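Local structure of ceramide very long chain fatty acid hydroxylase SCS7 (Saccharomyces cerevisiae, 4ZR1) at residues R186-P191 against Y228-F233; F234-K239 against K249-H254. The protein hydroxylates the very long chain fatty acid of ceramides at C-2 in sphingolipid metabolism, using oxygen, electrons from cytochrome b5 and a likely catalytic dimetal centre. All blocks are in the same frame, centred on the assembly; numbering follows the deposited sequence.

Contact 1 (R186-P191 against Y228-F233); sequences RLVMPP and YDECHF. With ZN (zinc ion), chain C; BOG (octyl beta-D-glucopyranoside), chain E.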
ATOM      1  N   ARG A 186       1.103   7.786  -6.601  1.00 63.35           N
ATOM      2  CA  ARG A 186       0.835   7.615  -5.179  1.00 58.45           C
ATOM      3  C   ARG A 186       0.656   6.154  -4.814  1.00 69.78           C
ATOM      4  O   ARG A 186      -0.170   5.816  -3.969  1.00 73.85           O
ATOM      5  CB  ARG A 186      -0.414   8.397  -4.761  1.00 68.40           C
ATOM      6  CG  ARG A 186      -0.140   9.825  -4.327  1.00 68.51           C
ATOM      7  CD  ARG A 186       0.213  10.696  -5.509  1.00 68.61           C
ATOM      8  NE  ARG A 186       0.341  12.089  -5.104  1.00 77.95           N
ATOM      9  CZ  ARG A 186      -0.627  12.994  -5.218  1.00 74.01           C
ATOM     10  NH1 ARG A 186      -1.808  12.666  -5.745  1.00 58.80           N
ATOM     11  NH2 ARG A 186      -0.411  14.235  -4.805  1.00 60.25           N
ATOM     12  N   LEU A 187       1.424   5.286  -5.459  1.00 69.67           N
ATOM     13  CA  LEU A 187       1.354   3.865  -5.173  1.00 62.87           C
ATOM     14  C   LEU A 187       2.591   3.436  -4.389  1.00 70.11           C
ATOM     15  O   LEU A 187       2.482   3.009  -3.239  1.00 67.48           O
ATOM     16  CB  LEU A 187       1.201   3.064  -6.473  1.00 58.27           C
ATOM     17  CG  LEU A 187       0.901   1.566  -6.395  1.00 65.05           C
ATOM     18  CD1 LEU A 187       0.284   1.056  -7.693  1.00 68.15           C
ATOM     19  CD2 LEU A 187       2.172   0.793  -6.098  1.00 63.59           C
ATOM     20  N   VAL A 188       3.768   3.537  -4.999  1.00 65.97           N
ATOM     21  CA  VAL A 188       4.962   3.110  -4.291  1.00 60.66           C
ATOM     22  C   VAL A 188       5.266   4.088  -3.174  1.00 65.55           C
ATOM     23  O   VAL A 188       4.731   5.192  -3.133  1.00 77.44           O
ATOM     24  CB  VAL A 188       6.184   2.974  -5.203  1.00 57.58           C
ATOM     25  CG1 VAL A 188       5.845   2.091  -6.419  1.00 58.15           C
ATOM     26  CG2 VAL A 188       6.696   4.332  -5.621  1.00 54.24           C
ATOM     27  N   MET A 189       6.111   3.657  -2.252  1.00 69.13           N
ATOM     28  CA  MET A 189       6.396   4.433  -1.064  1.00 73.60           C
ATOM     29  C   MET A 189       7.408   5.502  -1.384  1.00 70.56           C
ATOM     30  O   MET A 189       8.405   5.244  -2.046  1.00 69.74           O
ATOM     31  CB  MET A 189       6.932   3.545   0.052  1.00 81.15           C
ATOM     32  CG  MET A 189       6.044   2.372   0.385  1.00 94.49           C
ATOM     33  SD  MET A 189       6.707   1.507   1.810  1.00133.33           S
ATOM     34  CE  MET A 189       7.155   2.918   2.800  1.00106.45           C
ATOM     35  N   PRO A 190       7.152   6.719  -0.921  1.00 65.69           N
ATOM     36  CA  PRO A 190       8.171   7.759  -1.051  1.00 63.04           C
ATOM     37  C   PRO A 190       9.339   7.453  -0.126  1.00 60.17           C
ATOM     38  O   PRO A 190       9.095   7.001   0.993  1.00 62.86           O
ATOM     39  CB  PRO A 190       7.426   9.029  -0.627  1.00 70.18           C
ATOM     40  CG  PRO A 190       6.307   8.564   0.169  1.00 62.45           C
ATOM     41  CD  PRO A 190       5.888   7.248  -0.392  1.00 62.35           C
ATOM     42  N   PRO A 191      10.587   7.671  -0.586  1.00 58.34           N
ATOM     43  CA  PRO A 191      11.737   7.290   0.245  1.00 61.00           C
ATOM     44  C   PRO A 191      11.711   7.989   1.598  1.00 66.62           C
ATOM     45  O   PRO A 191      12.105   7.399   2.607  1.00 76.11           O
ATOM     46  CB  PRO A 191      12.947   7.713  -0.600  1.00 53.78           C
ATOM     47  CG  PRO A 191      12.451   7.660  -2.010  1.00 52.76           C
ATOM     48  CD  PRO A 191      10.990   8.046  -1.954  1.00 51.86           C
ATOM     49  N   TYR A 228       8.650  -6.098  -3.743  1.00 58.92           N
ATOM     50  CA  TYR A 228       7.265  -5.842  -3.346  1.00 62.23           C
ATOM     51  C   TYR A 228       6.616  -4.609  -4.009  1.00 73.56           C
ATOM     52  O   TYR A 228       5.533  -4.712  -4.596  1.00 79.22           O
ATOM     53  CB  TYR A 228       7.178  -5.688  -1.821  1.00 66.59           C
ATOM     54  CG  TYR A 228       5.995  -4.846  -1.369  1.00 69.35           C
ATOM     55  CD1 TYR A 228       4.716  -5.390  -1.295  1.00 68.59           C
ATOM     56  CD2 TYR A 228       6.159  -3.509  -1.016  1.00 63.32           C
ATOM     57  CE1 TYR A 228       3.632  -4.625  -0.890  1.00 58.46           C
ATOM     58  CE2 TYR A 228       5.094  -2.742  -0.606  1.00 57.82           C
ATOM     59  CZ  TYR A 228       3.826  -3.301  -0.552  1.00 62.48           C
ATOM     60  OH  TYR A 228       2.751  -2.532  -0.145  1.00 71.11           O
ATOM     61  N   ASP A 229       7.265  -3.448  -3.898  1.00 62.99           N
ATOM     62  CA  ASP A 229       6.672  -2.184  -4.336  1.00 62.63           C
ATOM     63  C   ASP A 229       6.598  -2.137  -5.850  1.00 70.03           C
ATOM     64  O   ASP A 229       5.642  -1.607  -6.407  1.00 73.19           O
ATOM     65  CB  ASP A 229       7.477  -0.986  -3.823  1.00 64.26           C
ATOM     66  CG  ASP A 229       6.604   0.082  -3.134  1.00 78.16           C
ATOM     67  OD1 ASP A 229       5.349   0.002  -3.166  1.00 85.31           O
ATOM     68  OD2 ASP A 229       7.199   1.020  -2.550  1.00 70.96           O
ATOM     69  N   GLU A 230       7.624  -2.676  -6.510  1.00 70.55           N
ATOM     70  CA  GLU A 230       7.619  -2.799  -7.962  1.00 65.25           C
ATOM     71  C   GLU A 230       6.525  -3.759  -8.388  1.00 68.23           C
ATOM     72  O   GLU A 230       5.721  -3.446  -9.259  1.00 72.20           O
ATOM     73  CB  GLU A 230       8.970  -3.270  -8.476  1.00 58.82           C
ATOM     74  CG  GLU A 230      10.069  -2.263  -8.221  1.00 72.69           C
ATOM     75  CD  GLU A 230       9.730  -0.888  -8.767  1.00 71.87           C
ATOM     76  OE1 GLU A 230       9.727  -0.711  -9.996  1.00 74.55           O
ATOM     77  OE2 GLU A 230       9.444   0.013  -7.965  1.00 79.09           O
ATOM     78  N   CYS A 231       6.485  -4.925  -7.752  1.00 64.31           N
ATOM     79  CA  CYS A 231       5.395  -5.850  -7.987  1.00 67.88           C
ATOM     80  C   CYS A 231       4.063  -5.127  -7.779  1.00 79.33           C
ATOM     81  O   CYS A 231       3.214  -5.097  -8.677  1.00 76.79           O
ATOM     82  CB  CYS A 231       5.492  -7.067  -7.070  1.00 60.43           C
ATOM     83  SG  CYS A 231       4.209  -8.308  -7.385  1.00 74.87           S
ATOM     84  N   HIS A 232       3.907  -4.522  -6.603  1.00 79.78           N
ATOM     85  CA  HIS A 232       2.688  -3.798  -6.256  1.00 72.01           C
ATOM     86  C   HIS A 232       2.283  -2.811  -7.340  1.00 66.30           C
ATOM     87  O   HIS A 232       1.127  -2.780  -7.751  1.00 70.19           O
ATOM     88  CB  HIS A 232       2.858  -3.059  -4.938  1.00 76.86           C
ATOM     89  CG  HIS A 232       1.604  -2.415  -4.457  1.00 66.79           C
ATOM     90  ND1 HIS A 232       1.592  -1.421  -3.508  1.00 78.79           N
ATOM     91  CD2 HIS A 232       0.311  -2.631  -4.798  1.00 73.83           C
ATOM     92  CE1 HIS A 232       0.344  -1.044  -3.285  1.00 78.80           C
ATOM     93  NE2 HIS A 232      -0.452  -1.759  -4.059  1.00 72.16           N
ATOM     94  N   PHE A 233       3.241  -2.021  -7.816  1.00 62.92           N
ATOM     95  CA  PHE A 233       2.982  -1.098  -8.910  1.00 60.51           C
ATOM     96  C   PHE A 233       2.412  -1.799 -10.143  1.00 66.52           C
ATOM     97  O   PHE A 233       1.367  -1.403 -10.665  1.00 76.73           O
ATOM     98  CB  PHE A 233       4.251  -0.337  -9.306  1.00 58.45           C
ATOM     99  CG  PHE A 233       3.996   0.777 -10.280  1.00 69.26           C
ATOM    100  CD1 PHE A 233       3.579   2.028  -9.829  1.00 63.20           C
ATOM    101  CD2 PHE A 233       4.129   0.571 -11.650  1.00 76.65           C
ATOM    102  CE1 PHE A 233       3.325   3.057 -10.725  1.00 60.34           C
ATOM    103  CE2 PHE A 233       3.875   1.607 -12.562  1.00 73.95           C
ATOM    104  CZ  PHE A 233       3.472   2.843 -12.099  1.00 67.08           C
TER
HETATM  105 ZN    ZN C 401      -2.727  -1.842  -4.397  1.00 81.14          ZN
HETATM  106  C1  BOG E 403       1.889   6.327   0.226  1.00 99.27           C
HETATM  107  O1  BOG E 403       2.183   7.567  -0.381  1.00111.22           O
HETATM  108  C2  BOG E 403       1.248   5.427  -0.804  1.00 92.87           C
HETATM  109  O2  BOG E 403      -0.015   5.969  -1.109  1.00 94.70           O
HETATM  110  C3  BOG E 403       1.020   4.047  -0.230  1.00 86.38           C
HETATM  111  O3  BOG E 403       0.628   3.112  -1.210  1.00 71.65           O
HETATM  112  C4  BOG E 403       2.231   3.541   0.493  1.00 90.54           C
HETATM  113  O4  BOG E 403       1.844   2.382   1.192  1.00102.93           O
HETATM  114  C5  BOG E 403       2.700   4.583   1.471  1.00 96.87           C
HETATM  115  O5  BOG E 403       3.060   5.743   0.751  1.00100.44           O
HETATM  116  C6  BOG E 403       3.863   3.983   2.247  1.00100.38           C
HETATM  117  O6  BOG E 403       4.782   4.958   2.689  1.00100.96           O
HETATM  118  C1' BOG E 403       1.806   8.701   0.372  1.00103.99           C
HETATM  119  C2' BOG E 403       2.142   9.981  -0.365  1.00 91.02           C
HETATM  120  C3' BOG E 403       2.335  11.086   0.654  1.00 90.45           C
HETATM  121  C4' BOG E 403       3.707  11.725   0.542  1.00 89.65           C
HETATM  122  C5' BOG E 403       4.216  12.126   1.915  1.00 82.50           C
HETATM  123  C6' BOG E 403       5.345  13.120   1.775  1.00 81.12           C
HETATM  124  C7' BOG E 403       5.973  13.386   3.124  1.00 88.41           C
HETATM  125  C8' BOG E 403       5.097  14.338   3.905  1.00 92.06           C
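Asp229 is the polar grip of helix 211-236 on the loop 186-191. Its OD2 accepts the backbone N-H of Met189 at 2.9 Å, through the syn lone pair and almost straight (173°). OD1 lies 3.3 Å from Val188 CA. Aspartate suits this buried spot: its short side chain brings an acceptor up to the N-H, and OD2 takes a further hydrogen bond elsewhere. An alanine here, lacking the carboxylate, removes this acceptor from the Met189 N-H and would probably loosen the hold of the loop on the helix. Glu230 touches Val107 and Pro108 of helix 106-125. One turn past Asp229, His232 has CG anti to its backbone N (chi1 -174°), and NE2 binds zinc at 2.3 Å. Leu187 CD2 sits over one ring face in a CH-pi contact, 3.7 Å from the centroid, an apolar backing that does not compete for the metal. Phe233 adds hydrophobic packing: its CB lies 4.0 Å from Leu187 CD2 and its CD1 meets Val188 CG1 obliquely. An octyl glucoside donates hydrogen bonds to the carbonyls of Arg186 and Leu187. Residues 186-191 end the connection from helix 164-179 to helix 191-208, Pro190 at its N-cap, and Val188 reaches helix 106-125.

Contact 2 (F234-K239 against K249-H254); sequences FLHHSK and KYHLEH. With ZN (zinc ion), chain C; ZN (zinc ion), chain D; BOG (octyl beta-D-glucopyranoside), chain G; BOG (octyl beta-D-glucopyranoside), chain H.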
ATOM      1  N   PHE A 234       3.084  -2.846 -10.606  1.00 67.42           N
ATOM      2  CA  PHE A 234       2.756  -3.388 -11.916  1.00 74.12           C
ATOM      3  C   PHE A 234       1.519  -4.270 -11.854  1.00 76.69           C
ATOM      4  O   PHE A 234       0.910  -4.576 -12.878  1.00 83.42           O
ATOM      5  CB  PHE A 234       3.965  -4.123 -12.506  1.00 77.74           C
ATOM      6  CG  PHE A 234       5.084  -3.189 -12.896  1.00 85.20           C
ATOM      7  CD1 PHE A 234       4.889  -2.237 -13.892  1.00 93.66           C
ATOM      8  CD2 PHE A 234       6.309  -3.235 -12.253  1.00 81.27           C
ATOM      9  CE1 PHE A 234       5.899  -1.354 -14.243  1.00 90.12           C
ATOM     10  CE2 PHE A 234       7.325  -2.356 -12.599  1.00 81.91           C
ATOM     11  CZ  PHE A 234       7.121  -1.418 -13.594  1.00 88.74           C
ATOM     12  N   LEU A 235       1.114  -4.624 -10.643  1.00 74.06           N
ATOM     13  CA  LEU A 235      -0.179  -5.257 -10.446  1.00 70.19           C
ATOM     14  C   LEU A 235      -1.327  -4.311 -10.821  1.00 74.79           C
ATOM     15  O   LEU A 235      -2.354  -4.749 -11.329  1.00 80.39           O
ATOM     16  CB  LEU A 235      -0.336  -5.715  -9.000  1.00 67.13           C
ATOM     17  CG  LEU A 235       0.474  -6.920  -8.539  1.00 69.14           C
ATOM     18  CD1 LEU A 235      -0.009  -7.318  -7.153  1.00 68.87           C
ATOM     19  CD2 LEU A 235       0.329  -8.080  -9.518  1.00 66.43           C
ATOM     20  N   HIS A 236      -1.153  -3.017 -10.567  1.00 72.18           N
ATOM     21  CA  HIS A 236      -2.186  -2.030 -10.885  1.00 69.51           C
ATOM     22  C   HIS A 236      -2.085  -1.506 -12.313  1.00 75.85           C
ATOM     23  O   HIS A 236      -3.097  -1.335 -12.996  1.00 76.90           O
ATOM     24  CB  HIS A 236      -2.114  -0.833  -9.926  1.00 65.86           C
ATOM     25  CG  HIS A 236      -2.654  -1.118  -8.564  1.00 62.82           C
ATOM     26  ND1 HIS A 236      -3.999  -1.074  -8.277  1.00 70.90           N
ATOM     27  CD2 HIS A 236      -2.029  -1.452  -7.410  1.00 63.66           C
ATOM     28  CE1 HIS A 236      -4.182  -1.376  -7.004  1.00 70.79           C
ATOM     29  NE2 HIS A 236      -3.004  -1.606  -6.455  1.00 61.52           N
ATOM     30  N   HIS A 237      -0.859  -1.247 -12.754  1.00 75.41           N
ATOM     31  CA  HIS A 237      -0.643  -0.482 -13.970  1.00 82.67           C
ATOM     32  C   HIS A 237      -0.021  -1.263 -15.130  1.00 90.89           C
ATOM     33  O   HIS A 237       0.783  -0.722 -15.892  1.00 88.71           O
ATOM     34  CB  HIS A 237       0.217   0.737 -13.636  1.00 70.09           C
ATOM     35  CG  HIS A 237      -0.473   1.724 -12.748  1.00 71.05           C
ATOM     36  ND1 HIS A 237      -0.088   1.958 -11.447  1.00 77.39           N
ATOM     37  CD2 HIS A 237      -1.550   2.517 -12.971  1.00 83.99           C
ATOM     38  CE1 HIS A 237      -0.883   2.868 -10.912  1.00 91.75           C
ATOM     39  NE2 HIS A 237      -1.778   3.223 -11.817  1.00 91.78           N
ATOM     40  N   SER A 238      -0.412  -2.521 -15.294  1.00 95.89           N
ATOM     41  CA  SER A 238       0.223  -3.343 -16.315  1.00 99.63           C
ATOM     42  C   SER A 238      -0.502  -4.641 -16.641  1.00101.29           C
ATOM     43  O   SER A 238      -0.996  -5.326 -15.746  1.00104.95           O
ATOM     44  CB  SER A 238       1.651  -3.676 -15.888  1.00 98.31           C
ATOM     45  OG  SER A 238       2.188  -4.686 -16.717  1.00100.78           O
ATOM     46  N   LYS A 239      -0.554  -4.977 -17.928  1.00106.38           N
ATOM     47  CA  LYS A 239      -0.931  -6.324 -18.341  1.00114.88           C
ATOM     48  C   LYS A 239       0.299  -7.213 -18.154  1.00114.52           C
ATOM     49  O   LYS A 239       1.297  -7.095 -18.859  1.00126.68           O
ATOM     50  CB  LYS A 239      -1.455  -6.353 -19.787  1.00119.23           C
ATOM     51  CG  LYS A 239      -0.490  -5.867 -20.865  1.00122.34           C
ATOM     52  CD  LYS A 239      -0.950  -6.308 -22.247  1.00128.03           C
ATOM     53  CE  LYS A 239       0.028  -7.306 -22.856  1.00130.46           C
ATOM     54  NZ  LYS A 239      -0.505  -7.952 -24.090  1.00130.39           N
ATOM     55  N   LYS A 249      -5.302 -10.471 -10.207  1.00 91.43           N
ATOM     56  CA  LYS A 249      -6.712 -10.589  -9.873  1.00 89.02           C
ATOM     57  C   LYS A 249      -6.877 -10.596  -8.361  1.00 87.48           C
ATOM     58  O   LYS A 249      -7.794  -9.980  -7.822  1.00 86.76           O
ATOM     59  CB  LYS A 249      -7.330 -11.849 -10.488  1.00 84.13           C
ATOM     60  CG  LYS A 249      -8.678 -12.225  -9.863  1.00 93.02           C
ATOM     61  CD  LYS A 249      -9.432 -13.290 -10.653  1.00 98.24           C
ATOM     62  CE  LYS A 249     -10.418 -14.041  -9.763  1.00106.88           C
ATOM     63  NZ  LYS A 249      -9.803 -14.421  -8.456  1.00115.87           N
ATOM     64  N   TYR A 250      -5.962 -11.277  -7.685  1.00 85.63           N
ATOM     65  CA  TYR A 250      -6.018 -11.439  -6.238  1.00 85.96           C
ATOM     66  C   TYR A 250      -5.866 -10.109  -5.512  1.00 89.18           C
ATOM     67  O   TYR A 250      -6.652  -9.768  -4.624  1.00 90.85           O
ATOM     68  CB  TYR A 250      -4.927 -12.410  -5.786  1.00 79.04           C
ATOM     69  CG  TYR A 250      -4.964 -12.744  -4.319  1.00 70.55           C
ATOM     70  CD1 TYR A 250      -5.831 -13.710  -3.833  1.00 65.57           C
ATOM     71  CD2 TYR A 250      -4.117 -12.107  -3.422  1.00 72.97           C
ATOM     72  CE1 TYR A 250      -5.858 -14.034  -2.494  1.00 75.24           C
ATOM     73  CE2 TYR A 250      -4.140 -12.416  -2.075  1.00 74.98           C
ATOM     74  CZ  TYR A 250      -5.013 -13.380  -1.614  1.00 78.91           C
ATOM     75  OH  TYR A 250      -5.036 -13.692  -0.272  1.00 78.39           O
ATOM     76  N   HIS A 251      -4.852  -9.350  -5.894  1.00 88.04           N
ATOM     77  CA  HIS A 251      -4.599  -8.086  -5.228  1.00 78.06           C
ATOM     78  C   HIS A 251      -5.677  -7.051  -5.543  1.00 86.16           C
ATOM     79  O   HIS A 251      -6.098  -6.292  -4.670  1.00 89.38           O
ATOM     80  CB  HIS A 251      -3.235  -7.534  -5.615  1.00 67.32           C
ATOM     81  CG  HIS A 251      -2.976  -6.177  -5.048  1.00 70.15           C
ATOM     82  ND1 HIS A 251      -2.831  -5.955  -3.697  1.00 66.83           N
ATOM     83  CD2 HIS A 251      -2.896  -4.964  -5.639  1.00 72.27           C
ATOM     84  CE1 HIS A 251      -2.646  -4.668  -3.482  1.00 72.30           C
ATOM     85  NE2 HIS A 251      -2.678  -4.044  -4.644  1.00 81.00           N
ATOM     86  N   LEU A 252      -6.112  -7.016  -6.795  1.00 83.45           N
ATOM     87  CA  LEU A 252      -7.153  -6.090  -7.208  1.00 75.69           C
ATOM     88  C   LEU A 252      -8.454  -6.353  -6.459  1.00 86.23           C
ATOM     89  O   LEU A 252      -9.235  -5.430  -6.222  1.00 89.32           O
ATOM     90  CB  LEU A 252      -7.378  -6.182  -8.715  1.00 76.90           C
ATOM     91  CG  LEU A 252      -6.789  -5.055  -9.568  1.00 73.69           C
ATOM     92  CD1 LEU A 252      -5.426  -4.634  -9.090  1.00 68.89           C
ATOM     93  CD2 LEU A 252      -6.704  -5.494 -11.009  1.00 67.14           C
ATOM     94  N   GLU A 253      -8.691  -7.606  -6.077  1.00 87.43           N
ATOM     95  CA  GLU A 253      -9.890  -7.913  -5.303  1.00 90.88           C
ATOM     96  C   GLU A 253      -9.753  -7.388  -3.877  1.00 91.80           C
ATOM     97  O   GLU A 253     -10.750  -7.111  -3.211  1.00 92.47           O
ATOM     98  CB  GLU A 253     -10.176  -9.413  -5.295  1.00 89.75           C
ATOM     99  CG  GLU A 253     -10.763  -9.931  -6.589  1.00 96.91           C
ATOM    100  CD  GLU A 253     -11.119 -11.398  -6.508  1.00110.04           C
ATOM    101  OE1 GLU A 253     -10.990 -11.988  -5.410  1.00108.83           O
ATOM    102  OE2 GLU A 253     -11.523 -11.960  -7.547  1.00120.25           O
ATOM    103  N   HIS A 254      -8.516  -7.252  -3.410  1.00 83.25           N
ATOM    104  CA  HIS A 254      -8.277  -6.628  -2.118  1.00 73.29           C
ATOM    105  C   HIS A 254      -8.740  -5.169  -2.154  1.00 80.68           C
ATOM    106  O   HIS A 254      -9.159  -4.598  -1.150  1.00 75.06           O
ATOM    107  CB  HIS A 254      -6.798  -6.708  -1.744  1.00 67.78           C
ATOM    108  CG  HIS A 254      -6.421  -5.811  -0.611  1.00 75.92           C
ATOM    109  ND1 HIS A 254      -6.564  -6.179   0.710  1.00 83.01           N
ATOM    110  CD2 HIS A 254      -5.928  -4.550  -0.601  1.00 79.98           C
ATOM    111  CE1 HIS A 254      -6.168  -5.186   1.486  1.00 86.55           C
ATOM    112  NE2 HIS A 254      -5.777  -4.185   0.715  1.00 85.89           N
TER
HETATM  113 ZN    ZN C 401      -2.727  -1.842  -4.397  1.00 81.14          ZN
HETATM  114 ZN    ZN D 402      -4.622  -2.536   1.471  1.00 84.51          ZN
HETATM  115  C1  BOG G 405       5.853  -5.243 -18.123  1.00148.48           C
HETATM  116  O1  BOG G 405       5.891  -5.222 -16.716  1.00136.50           O
HETATM  117  C2  BOG G 405       4.504  -4.739 -18.580  1.00154.34           C
HETATM  118  O2  BOG G 405       3.514  -5.619 -18.110  1.00156.60           O
HETATM  119  C3  BOG G 405       4.434  -4.692 -20.088  1.00158.43           C
HETATM  120  O3  BOG G 405       3.264  -4.007 -20.472  1.00158.19           O
HETATM  121  C4  BOG G 405       5.654  -3.995 -20.647  1.00160.25           C
HETATM  122  O4  BOG G 405       5.695  -4.185 -22.042  1.00161.57           O
HETATM  123  C5  BOG G 405       6.892  -4.602 -20.029  1.00156.81           C
HETATM  124  O5  BOG G 405       6.858  -4.402 -18.637  1.00152.94           O
HETATM  125  C6  BOG G 405       8.135  -3.970 -20.617  1.00155.46           C
HETATM  126  O6  BOG G 405       7.880  -2.623 -20.947  1.00154.59           O
HETATM  127  C1' BOG G 405       5.986  -6.482 -16.091  1.00125.23           C
HETATM  128  C2' BOG G 405       6.639  -6.298 -14.738  1.00120.36           C
HETATM  129  C3' BOG G 405       6.619  -7.591 -13.954  1.00116.95           C
HETATM  130  C4' BOG G 405       7.792  -7.620 -12.998  1.00114.96           C
HETATM  131  C5' BOG G 405       7.580  -6.625 -11.879  1.00109.10           C
HETATM  132  C6' BOG G 405       7.869  -7.309 -10.560  1.00106.76           C
HETATM  133  C7' BOG G 405       9.347  -7.232 -10.236  1.00 96.29           C
HETATM  134  C8' BOG G 405       9.565  -7.807  -8.856  1.00 88.34           C
HETATM  135  C1  BOG H 406       8.250   0.178 -18.404  1.00133.43           C
HETATM  136  O1  BOG H 406       8.909  -1.067 -18.445  1.00126.81           O
HETATM  137  C2  BOG H 406       8.394   0.914 -19.721  1.00141.45           C
HETATM  138  O2  BOG H 406       9.759   1.111 -20.017  1.00145.39           O
HETATM  139  C3  BOG H 406       7.714   2.263 -19.617  1.00143.81           C
HETATM  140  O3  BOG H 406       7.659   2.875 -20.885  1.00146.33           O
HETATM  141  C4  BOG H 406       6.311   2.100 -19.074  1.00140.47           C
HETATM  142  O4  BOG H 406       5.775   3.376 -18.795  1.00141.30           O
HETATM  143  C5  BOG H 406       6.332   1.242 -17.823  1.00129.98           C
HETATM  144  O5  BOG H 406       6.886  -0.017 -18.121  1.00128.61           O
HETATM  145  C6  BOG H 406       4.926   1.047 -17.294  1.00120.07           C
HETATM  146  O6  BOG H 406       4.686   1.948 -16.238  1.00115.24           O
HETATM  147  C1' BOG H 406       8.700  -1.860 -17.298  1.00113.82           C
HETATM  148  C2' BOG H 406      10.024  -2.218 -16.653  1.00105.03           C
HETATM  149  C3' BOG H 406       9.774  -3.160 -15.490  1.00 96.24           C
HETATM  150  C4' BOG H 406      10.973  -3.192 -14.564  1.00 87.34           C
HETATM  151  C5' BOG H 406      10.487  -3.421 -13.147  1.00 86.45           C
HETATM  152  C6' BOG H 406      11.467  -4.266 -12.362  1.00 88.44           C
HETATM  153  C7' BOG H 406      12.452  -3.379 -11.626  1.00 95.44           C
HETATM  154  C8' BOG H 406      13.180  -4.206 -10.584  1.00 99.45           C
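His251, Leu235 and His236 bury the most surface where the end of helix 211-236 meets helix 242-256. The two histidines converge on one zinc: His236 NE2 binds it at 2.1 Å and His251 NE2 at 2.2 Å. Their NE2 atoms are 3.1 Å apart because both ligate the metal, and no hydrogen bond joins them. The ring planes stand at 87°, with His236 CD2 lying in the plane of the His251 ring at its edge. The first torsions differ: His251 CG is anti to its backbone N (chi1 175°), whereas His236 CG is anti to its carbonyl carbon (chi1 -75°), and from these positions both NE2 atoms reach the metal. Imidazole suits both places, since it carries a nitrogen ligand on a flat, rigid ring a short reach from the backbone, its direction set by two torsions. Leu235 supplies the apolar support, its CD1 resting 3.6 Å from His251 CB and close to CG, at the root of the ring. Leu252 CD1 makes an off-centre CH-pi contact with the His236 ring, 4.3 Å from its centroid, and lies 3.8 Å from Leu235 O. His177, His232 and His255 complete this zinc site, and His254 serves the second zinc with His150, His155, His174 and His178. Closely spaced histidines, such as the HxxHH run from His251 to His255, form the histidine boxes of the sterol desaturase family, here building a dimetal centre.

How the contacts relate
Following the chain, contact 1 comes first: the loop after helix 164-179 meets helix 211-236 once the chain has passed through the transmembrane helix 191-208 and most of the next, closing a loop of 36 residues. Contact 2 then opens on the very next residue, and a short excursion of nine residues brings helix 242-256 back against the end of helix 211-236. The two loops lie in series, neither nested nor crossed, and share that one helix. They touch at the zinc, where His232 and His251 are both ligands, and where Leu187 CD1 packs 3.4 Å from His236 CD2. Together they tie the membrane helices to the metal centre, which probably lies at their cytoplasmic ends.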